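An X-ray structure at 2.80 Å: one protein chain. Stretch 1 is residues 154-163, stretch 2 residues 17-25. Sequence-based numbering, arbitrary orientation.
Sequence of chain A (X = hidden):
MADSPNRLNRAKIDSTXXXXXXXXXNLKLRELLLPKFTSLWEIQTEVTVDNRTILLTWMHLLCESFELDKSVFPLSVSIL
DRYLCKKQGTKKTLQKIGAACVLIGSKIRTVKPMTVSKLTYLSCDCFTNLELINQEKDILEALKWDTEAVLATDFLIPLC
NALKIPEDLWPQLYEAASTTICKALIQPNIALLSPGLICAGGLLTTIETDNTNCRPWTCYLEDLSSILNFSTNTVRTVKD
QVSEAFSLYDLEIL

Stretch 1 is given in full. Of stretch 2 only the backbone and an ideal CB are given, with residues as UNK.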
# COMPACT_ATOMS: atom_id res chain seq x y z
N ASP A 154 3.91 -11.49 -2.28
CA ASP A 154 3.28 -10.98 -1.06
C ASP A 154 3.00 -12.11 -0.07
O ASP A 154 2.76 -11.85 1.12
CB ASP A 154 1.93 -10.31 -1.36
CG ASP A 154 2.03 -9.08 -2.28
OD1 ASP A 154 2.80 -8.12 -1.99
OD2 ASP A 154 1.28 -8.98 -3.29
N PHE A 155 2.99 -13.35 -0.56
CA PHE A 155 2.65 -14.48 0.29
C PHE A 155 3.79 -14.95 1.16
O PHE A 155 3.53 -15.49 2.23
CB PHE A 155 2.14 -15.66 -0.52
CG PHE A 155 0.68 -15.61 -0.82
CD1 PHE A 155 0.22 -15.01 -1.98
CD2 PHE A 155 -0.22 -16.19 0.05
CE1 PHE A 155 -1.13 -14.97 -2.26
CE2 PHE A 155 -1.58 -16.15 -0.23
CZ PHE A 155 -2.03 -15.54 -1.38
N LEU A 156 5.04 -14.78 0.70
CA LEU A 156 6.24 -15.31 1.40
C LEU A 156 6.21 -15.31 2.93
O LEU A 156 6.35 -16.36 3.56
CB LEU A 156 7.50 -14.60 0.94
CG LEU A 156 7.95 -15.01 -0.47
CD1 LEU A 156 8.85 -13.93 -1.01
CD2 LEU A 156 8.64 -16.36 -0.47
N ILE A 157 6.00 -14.15 3.52
CA ILE A 157 6.13 -14.05 4.96
C ILE A 157 4.93 -14.64 5.70
O ILE A 157 5.14 -15.42 6.64
CB ILE A 157 6.47 -12.60 5.39
CG1 ILE A 157 7.81 -12.16 4.78
CG2 ILE A 157 6.48 -12.47 6.93
CD1 ILE A 157 9.03 -12.80 5.46
N PRO A 158 3.70 -14.26 5.33
CA PRO A 158 2.51 -14.92 5.88
C PRO A 158 2.57 -16.46 5.83
O PRO A 158 2.13 -17.12 6.78
CB PRO A 158 1.38 -14.38 5.01
CG PRO A 158 1.82 -13.03 4.68
CD PRO A 158 3.32 -13.13 4.46
N LEU A 159 3.12 -17.03 4.76
CA LEU A 159 3.27 -18.49 4.70
C LEU A 159 4.28 -18.98 5.72
O LEU A 159 3.99 -19.94 6.46
CB LEU A 159 3.62 -19.00 3.30
CG LEU A 159 2.51 -18.86 2.25
CD1 LEU A 159 2.95 -19.49 0.95
CD2 LEU A 159 1.23 -19.49 2.77
N CYS A 160 5.45 -18.31 5.78
CA CYS A 160 6.48 -18.60 6.79
C CYS A 160 5.95 -18.60 8.22
O CYS A 160 6.25 -19.50 8.99
CB CYS A 160 7.64 -17.61 6.70
SG CYS A 160 8.67 -17.80 5.25
N ASN A 161 5.20 -17.55 8.57
CA ASN A 161 4.59 -17.44 9.89
C ASN A 161 3.58 -18.56 10.15
O ASN A 161 3.62 -19.18 11.21
CB ASN A 161 3.90 -16.09 10.06
CG ASN A 161 3.21 -15.96 11.39
OD1 ASN A 161 3.86 -15.75 12.42
ND2 ASN A 161 1.90 -16.12 11.39
N ALA A 162 2.70 -18.83 9.19
CA ALA A 162 1.73 -19.91 9.34
C ALA A 162 2.35 -21.32 9.42
O ALA A 162 1.84 -22.18 10.16
CB ALA A 162 0.70 -19.82 8.24
N LEU A 163 3.44 -21.58 8.70
CA LEU A 163 4.14 -22.87 8.86
C LEU A 163 5.00 -22.88 10.11
O LEU A 163 5.84 -23.76 10.28
CB LEU A 163 5.02 -23.19 7.66
CG LEU A 163 4.40 -23.22 6.27
CD1 LEU A 163 5.45 -22.76 5.27
CD2 LEU A 163 3.83 -24.58 5.91
N UNK A 17 1.12 -6.86 10.17
CA UNK A 17 1.05 -7.02 8.73
C UNK A 17 1.56 -8.38 8.31
O UNK A 17 1.38 -8.80 7.17
CB UNK A 17 1.85 -5.92 8.03
N UNK A 18 2.18 -9.09 9.25
CA UNK A 18 2.85 -10.35 8.93
C UNK A 18 2.40 -11.53 9.80
O UNK A 18 2.38 -12.66 9.34
CB UNK A 18 4.36 -10.17 9.07
N UNK A 19 2.04 -11.28 11.05
CA UNK A 19 1.71 -12.36 11.96
C UNK A 19 0.21 -12.56 12.11
O UNK A 19 -0.23 -13.62 12.61
CB UNK A 19 2.34 -12.09 13.33
N UNK A 20 -0.58 -11.56 11.73
CA UNK A 20 -2.04 -11.67 11.83
C UNK A 20 -2.60 -12.77 10.90
O UNK A 20 -2.41 -12.70 9.67
CB UNK A 20 -2.69 -10.32 11.49
N UNK A 21 -3.25 -13.78 11.48
CA UNK A 21 -3.82 -14.87 10.69
C UNK A 21 -4.68 -14.34 9.56
O UNK A 21 -4.73 -14.97 8.51
CB UNK A 21 -4.65 -15.80 11.58
N UNK A 22 -5.31 -13.19 9.75
CA UNK A 22 -6.28 -12.76 8.74
C UNK A 22 -5.72 -11.99 7.54
O UNK A 22 -6.41 -11.86 6.52
CB UNK A 22 -7.33 -11.88 9.42
N UNK A 23 -4.47 -11.56 7.64
CA UNK A 23 -3.74 -11.02 6.50
C UNK A 23 -3.61 -12.10 5.43
O UNK A 23 -3.82 -11.83 4.25
CB UNK A 23 -2.36 -10.51 6.92
N UNK A 24 -3.28 -13.33 5.83
CA UNK A 24 -3.19 -14.45 4.88
C UNK A 24 -4.56 -14.68 4.25
O UNK A 24 -4.68 -14.97 3.03
CB UNK A 24 -2.69 -15.72 5.57
N UNK A 25 -5.58 -14.57 5.11
CA UNK A 25 -6.95 -14.79 4.71
C UNK A 25 -7.31 -13.81 3.61
O UNK A 25 -7.89 -14.22 2.60
CB UNK A 25 -7.90 -14.65 5.90

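Position 17 lies near the end of a helical segment that begins earlier in the chain, with its CA-to-CB bond sideways to stretch 1 and nothing of that stretch within 5.5 Å of the ideal CB. Stretch 1 therefore sets little constraint, and many residues would serve. The deposited residue is Thr17, whose OG1 is hydrogen-bonded elsewhere in the structure.

At position 18 the backbone comes close to the helix of stretch 1: its CA is 5.5 Å from Pro158 CA, and the ideal CB is 3.8 Å from Ile157 CG2. The bond points sideways, so a side chain here would run along an aliphatic surface rather than straight into it. An unbranched or branched apolar residue would suit. It is Met18, with chi1 m and chi2 and chi3 both t. Its CB packs against Ile157, 3.7 Å from Ile157 CG2, while its carbonyl oxygen rests over the helix, Met18 O lying 3.8 Å from Asn161 CB.

Position 19 points away overall, yet its ideal CB is 4.1 Å from Asn161 OD1. That amide oxygen is an acceptor, and a long flexible chain ending in a donor could turn back to meet it; a small polar residue would also be tolerated beside the amide. Lys19 takes the first course. Its chain is extended through chi2 (t), stays near extended through chi3 (147°) and turns at chi4 (-31°), both off the usual wells, and brings Lys19 NZ to 3.2 Å from Asn161 OD1, a weak hydrogen bond.

Position 20 has phi/psi of -65/119, is followed by helical angles, and points away from stretch 1. This is an N-cap geometry, suited to Asp, Asn, Ser or Thr. Asp20 fills it: Asp20 OD1 accepts from the backbone N of position 22 at 2.7 Å, satisfying an amide free at the start of the helix.

The CA-to-CB bond at position 21 points away, so stretch 1 asks nothing of it; the phi of -51° would accept proline, and alanine, serine or glutamate would serve as well. Pro21 fits there, making no contact with stretch 1.

Position 22 is out of reach of stretch 1, and polar or charged residues would be natural. Arg22 adds a salt bridge to the cap, with Arg22 NE 3.3 Å from Asp20 OD2; the oxygen lies well out of the guanidinium plane, so this contact rests on charge alone, with no N-H pointing at the oxygen.

The ideal CB of position 23 points sideways, 5.4 Å from Pro158 CG. A modest aliphatic side chain could close that gap. Val23, chi1 t, does so, with Val23 CG1 4.2 Å from Pro158 CG.

Position 24 also points sideways, but its ideal CB is 4.3 Å from Pro158 CB, and Phe155, Leu159 and Ala162 offer further apolar surface. Leucine, isoleucine or methionine would suit. Leu24 spreads across this surface: Leu24 CG is 4.0 Å from Pro158 CB, Leu24 CD1 4.2 Å from Ala162 CB, and Leu24 CD2 3.7 Å from Phe155 CE2, at the ring edge.

Position 25 points away into space free of stretch 1, compatible with almost any helix-tolerant residue; Asn25 occupies it without contact.

Stretch 2 17-25: TMKDPRVLN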
# COMPACT_ATOMS: atom_id res chain seq x y z
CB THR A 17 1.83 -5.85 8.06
OG1 THR A 17 0.90 -4.96 7.44
CG2 THR A 17 2.73 -6.30 6.90
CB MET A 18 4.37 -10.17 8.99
CG MET A 18 4.91 -9.12 8.02
SD MET A 18 6.59 -8.53 8.35
CE MET A 18 6.69 -7.07 7.30
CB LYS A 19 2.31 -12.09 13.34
CG LYS A 19 3.79 -12.35 13.47
CD LYS A 19 4.27 -11.88 14.85
CE LYS A 19 5.40 -12.75 15.39
NZ LYS A 19 5.26 -14.18 14.89
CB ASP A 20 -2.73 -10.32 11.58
CG ASP A 20 -4.24 -10.35 11.89
OD1 ASP A 20 -4.86 -11.42 11.74
OD2 ASP A 20 -4.89 -9.36 12.29
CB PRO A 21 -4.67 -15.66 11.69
CG PRO A 21 -4.64 -14.89 12.98
CD PRO A 21 -3.47 -13.98 12.92
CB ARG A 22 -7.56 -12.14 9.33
CG ARG A 22 -7.40 -10.88 10.10
CD ARG A 22 -8.47 -10.67 11.14
NE ARG A 22 -8.13 -9.45 11.90
CZ ARG A 22 -8.38 -8.22 11.47
NH1 ARG A 22 -8.99 -8.02 10.31
NH2 ARG A 22 -8.02 -7.17 12.19
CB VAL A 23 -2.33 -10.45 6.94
CG1 VAL A 23 -1.29 -10.46 5.79
CG2 VAL A 23 -2.47 -9.04 7.57
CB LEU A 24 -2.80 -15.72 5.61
CG LEU A 24 -1.85 -16.72 4.94
CD1 LEU A 24 -1.99 -18.09 5.57
CD2 LEU A 24 -2.01 -16.81 3.42
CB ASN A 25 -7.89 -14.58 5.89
CG ASN A 25 -8.42 -15.87 6.47
OD1 ASN A 25 -9.16 -16.62 5.79
ND2 ASN A 25 -8.08 -16.14 7.73
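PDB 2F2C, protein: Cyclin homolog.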